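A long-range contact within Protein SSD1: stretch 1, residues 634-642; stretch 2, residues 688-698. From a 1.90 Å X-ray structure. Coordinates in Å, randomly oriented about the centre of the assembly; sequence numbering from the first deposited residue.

Stretch 1 634-642: ARYFIAGKV
Stretch 2 688-698: DMEALKITSEY

The contact packs a short strand, 635-638, against a helix that begins at M689 and continues past Y698. Their axes run antiparallel, at 178°, and approach to 7.0 Å, so the start of the strand meets the later helical turns and the 3-10 segment 639-641 meets the first. Two pairs set the register: Y636 CA lies 5.4 Å from S696 CA, and I638 CA 5.9 Å from K693 CA. Strand backbone is extended, from -137/132 at R635 to -99/128 at I638, then folds at A639 (-54/-40) into the 3-10 segment, closed by K641 N to I638 O at 2.8 Å.

D688, chi1 t, caps the helix: its OD1 accepts from E690 N at 3.2 Å. From M689 onward phi/psi stay near -65/-40. M689 leaves the helix sideways, but its extended t, t, m side chain brings its end nearer. Its CG lies 4.0 Å from I638 CG2, its SD 3.7 Å from K641 CD and 4.1 Å from G640 C. Glycine suits this site, since an ideal CB on G640 would sit 2.7 Å from M689 CE, a clash.

E690 starts away from the strand, yet its m, m rotamer curls back until OE2 accepts from K641 NZ at 2.6 Å, a salt bridge. K641 itself points toward the helix, m, m at chi1 and chi2, with chi3 -139° and chi4 135°.

L692 (m, t) points toward the strand, placing its CB 3.6 Å from I638 CD1. I638, m, m, is the apolar centre: its CG1 also comes within 3.6 Å of K693 N, packing on helix backbone as well as side chains. K693 (t, t) leaves sideways, and its CD lies 3.7 Å from K641 CE; the model stops at CD.

One turn on, S696 faces the strand with a small side chain that permits close backbone approach: its CB is 4.0 Å from Y636 CB. In rotamer p, its OG donates back to K693 O at 2.8 Å, so the hydroxyl is satisfied within the helix while lying 4.1 Å from I638 CG1. Y636 (m, chi2 -65°) points toward the helix at CB, but its ring leads away.

E697 repeats the strategy of E690: directed away, then returned by m, m with chi3 -7°. Its carboxylate meets R635 (m, t, chi3 91°, chi4 -94°) in a two-pronged salt bridge, NH1 to E697 OE2 at 2.9 Å and NH2 to E697 OE1 at 2.7 Å. Ion pairs thus flank the apolar centre along the helix.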

# COMPACT_ATOMS: atom_id res chain seq x y z
N ALA A 634 0.44 -8.16 5.40
CA ALA A 634 0.99 -9.08 6.39
C ALA A 634 0.88 -8.49 7.79
O ALA A 634 0.65 -7.29 7.98
CB ALA A 634 2.45 -9.39 6.05
N ARG A 635 1.06 -9.35 8.80
CA ARG A 635 0.94 -8.93 10.19
C ARG A 635 2.06 -9.53 11.03
O ARG A 635 2.32 -10.73 10.96
CB ARG A 635 -0.39 -9.38 10.80
CG ARG A 635 -1.62 -9.01 10.00
CD ARG A 635 -2.89 -9.38 10.75
NE ARG A 635 -3.33 -8.25 11.57
CZ ARG A 635 -3.03 -8.07 12.85
NH1 ARG A 635 -2.27 -8.94 13.50
NH2 ARG A 635 -3.49 -6.99 13.48
N TYR A 636 2.71 -8.70 11.84
CA TYR A 636 3.51 -9.23 12.94
C TYR A 636 2.59 -9.93 13.94
O TYR A 636 1.44 -9.54 14.14
CB TYR A 636 4.29 -8.13 13.65
CG TYR A 636 5.24 -7.36 12.77
CD1 TYR A 636 6.34 -7.97 12.18
CD2 TYR A 636 5.06 -6.00 12.57
CE1 TYR A 636 7.22 -7.25 11.38
CE2 TYR A 636 5.92 -5.28 11.79
CZ TYR A 636 7.00 -5.90 11.19
OH TYR A 636 7.86 -5.16 10.41
N PHE A 637 3.12 -10.96 14.59
CA PHE A 637 2.38 -11.70 15.60
C PHE A 637 3.37 -12.45 16.49
O PHE A 637 4.52 -12.66 16.12
CB PHE A 637 1.38 -12.68 14.98
CG PHE A 637 2.03 -13.88 14.34
CD1 PHE A 637 2.62 -13.79 13.09
CD2 PHE A 637 2.06 -15.10 15.00
CE1 PHE A 637 3.22 -14.90 12.50
CE2 PHE A 637 2.65 -16.21 14.42
CZ PHE A 637 3.23 -16.11 13.17
N ILE A 638 2.89 -12.85 17.67
CA ILE A 638 3.68 -13.64 18.61
C ILE A 638 3.28 -15.10 18.45
O ILE A 638 2.09 -15.44 18.53
CB ILE A 638 3.48 -13.15 20.05
CG1 ILE A 638 3.79 -11.66 20.15
CG2 ILE A 638 4.34 -13.96 21.02
CD1 ILE A 638 5.16 -11.26 19.62
N ALA A 639 4.28 -15.97 18.26
CA ALA A 639 4.02 -17.33 17.82
C ALA A 639 3.02 -18.04 18.72
O ALA A 639 2.16 -18.79 18.24
CB ALA A 639 5.33 -18.12 17.74
N GLY A 640 3.14 -17.84 20.03
CA GLY A 640 2.27 -18.53 20.97
C GLY A 640 0.82 -18.12 20.91
O GLY A 640 -0.03 -18.82 21.47
N LYS A 641 0.51 -17.03 20.23
CA LYS A 641 -0.87 -16.57 20.12
C LYS A 641 -1.58 -17.12 18.89
O LYS A 641 -2.78 -16.87 18.72
CB LYS A 641 -0.90 -15.04 20.08
CG LYS A 641 -0.28 -14.37 21.29
CD LYS A 641 -0.97 -14.82 22.56
CE LYS A 641 -1.19 -13.67 23.54
NZ LYS A 641 -2.57 -13.71 24.10
N VAL A 642 -0.88 -17.88 18.04
CA VAL A 642 -1.41 -18.34 16.76
C VAL A 642 -1.12 -19.83 16.62
O VAL A 642 -0.10 -20.34 17.10
CB VAL A 642 -0.79 -17.55 15.59
CG1 VAL A 642 -1.13 -18.19 14.24
CG2 VAL A 642 -1.26 -16.10 15.61
N ASP A 688 7.33 -10.88 28.64
CA ASP A 688 5.95 -11.32 28.81
C ASP A 688 5.31 -11.50 27.45
O ASP A 688 5.48 -10.68 26.55
CB ASP A 688 5.19 -10.28 29.64
CG ASP A 688 3.72 -10.63 29.80
OD1 ASP A 688 3.36 -11.81 29.62
OD2 ASP A 688 2.93 -9.72 30.12
N MET A 689 4.56 -12.60 27.29
CA MET A 689 3.92 -12.85 26.00
C MET A 689 2.90 -11.76 25.69
O MET A 689 2.74 -11.37 24.53
CB MET A 689 3.25 -14.22 25.97
CG MET A 689 2.72 -14.57 24.58
SD MET A 689 1.96 -16.19 24.36
CE MET A 689 3.30 -17.28 24.81
N GLU A 690 2.19 -11.28 26.70
CA GLU A 690 1.16 -10.27 26.47
C GLU A 690 1.78 -8.92 26.14
O GLU A 690 1.24 -8.16 25.33
CB GLU A 690 0.24 -10.17 27.68
CG GLU A 690 -0.57 -11.44 27.90
CD GLU A 690 -1.46 -11.78 26.71
OE1 GLU A 690 -2.01 -10.84 26.09
OE2 GLU A 690 -1.59 -12.98 26.39
N ALA A 691 2.92 -8.59 26.75
CA ALA A 691 3.63 -7.37 26.37
C ALA A 691 4.11 -7.45 24.93
O ALA A 691 4.02 -6.46 24.18
CB ALA A 691 4.81 -7.14 27.31
N LEU A 692 4.63 -8.61 24.51
CA LEU A 692 5.09 -8.77 23.13
C LEU A 692 3.92 -8.68 22.16
O LEU A 692 4.05 -8.13 21.06
CB LEU A 692 5.82 -10.10 22.98
CG LEU A 692 7.22 -10.16 23.58
CD1 LEU A 692 7.73 -11.59 23.62
CD2 LEU A 692 8.19 -9.28 22.79
N LYS A 693 2.76 -9.22 22.55
CA LYS A 693 1.58 -9.11 21.71
C LYS A 693 1.22 -7.65 21.49
O LYS A 693 0.91 -7.24 20.36
CB LYS A 693 0.40 -9.86 22.34
CG LYS A 693 -0.87 -9.82 21.50
CD LYS A 693 -2.08 -10.35 22.26
N ILE A 694 1.24 -6.85 22.56
CA ILE A 694 0.93 -5.43 22.43
C ILE A 694 1.97 -4.74 21.55
O ILE A 694 1.64 -3.84 20.77
CB ILE A 694 0.85 -4.77 23.82
CG1 ILE A 694 -0.38 -5.29 24.57
CG2 ILE A 694 0.80 -3.25 23.68
CD1 ILE A 694 -0.46 -4.84 26.03
N THR A 695 3.23 -5.15 21.67
CA THR A 695 4.28 -4.58 20.84
C THR A 695 4.06 -4.92 19.37
O THR A 695 4.19 -4.05 18.50
CB THR A 695 5.65 -5.08 21.31
OG1 THR A 695 5.90 -4.55 22.62
CG2 THR A 695 6.76 -4.64 20.37
N SER A 696 3.71 -6.18 19.07
CA SER A 696 3.54 -6.58 17.68
C SER A 696 2.35 -5.86 17.04
O SER A 696 2.44 -5.41 15.89
CB SER A 696 3.36 -8.09 17.57
OG SER A 696 2.13 -8.50 18.15
N GLU A 697 1.24 -5.74 17.76
CA GLU A 697 0.08 -5.09 17.16
C GLU A 697 0.30 -3.60 16.97
O GLU A 697 -0.22 -3.03 16.00
CB GLU A 697 -1.18 -5.34 18.00
CG GLU A 697 -1.66 -6.78 17.94
CD GLU A 697 -1.99 -7.24 16.52
OE1 GLU A 697 -1.97 -6.40 15.58
OE2 GLU A 697 -2.26 -8.44 16.35
N TYR A 698 1.04 -2.95 17.86
CA TYR A 698 1.41 -1.56 17.64
C TYR A 698 2.31 -1.43 16.41
O TYR A 698 2.15 -0.50 15.61
CB TYR A 698 2.11 -0.98 18.87
CG TYR A 698 2.37 0.50 18.77
CD1 TYR A 698 1.33 1.42 18.92
CD2 TYR A 698 3.64 0.99 18.53
CE1 TYR A 698 1.57 2.77 18.83
CE2 TYR A 698 3.88 2.35 18.43
CZ TYR A 698 2.84 3.23 18.59
OH TYR A 698 3.08 4.58 18.49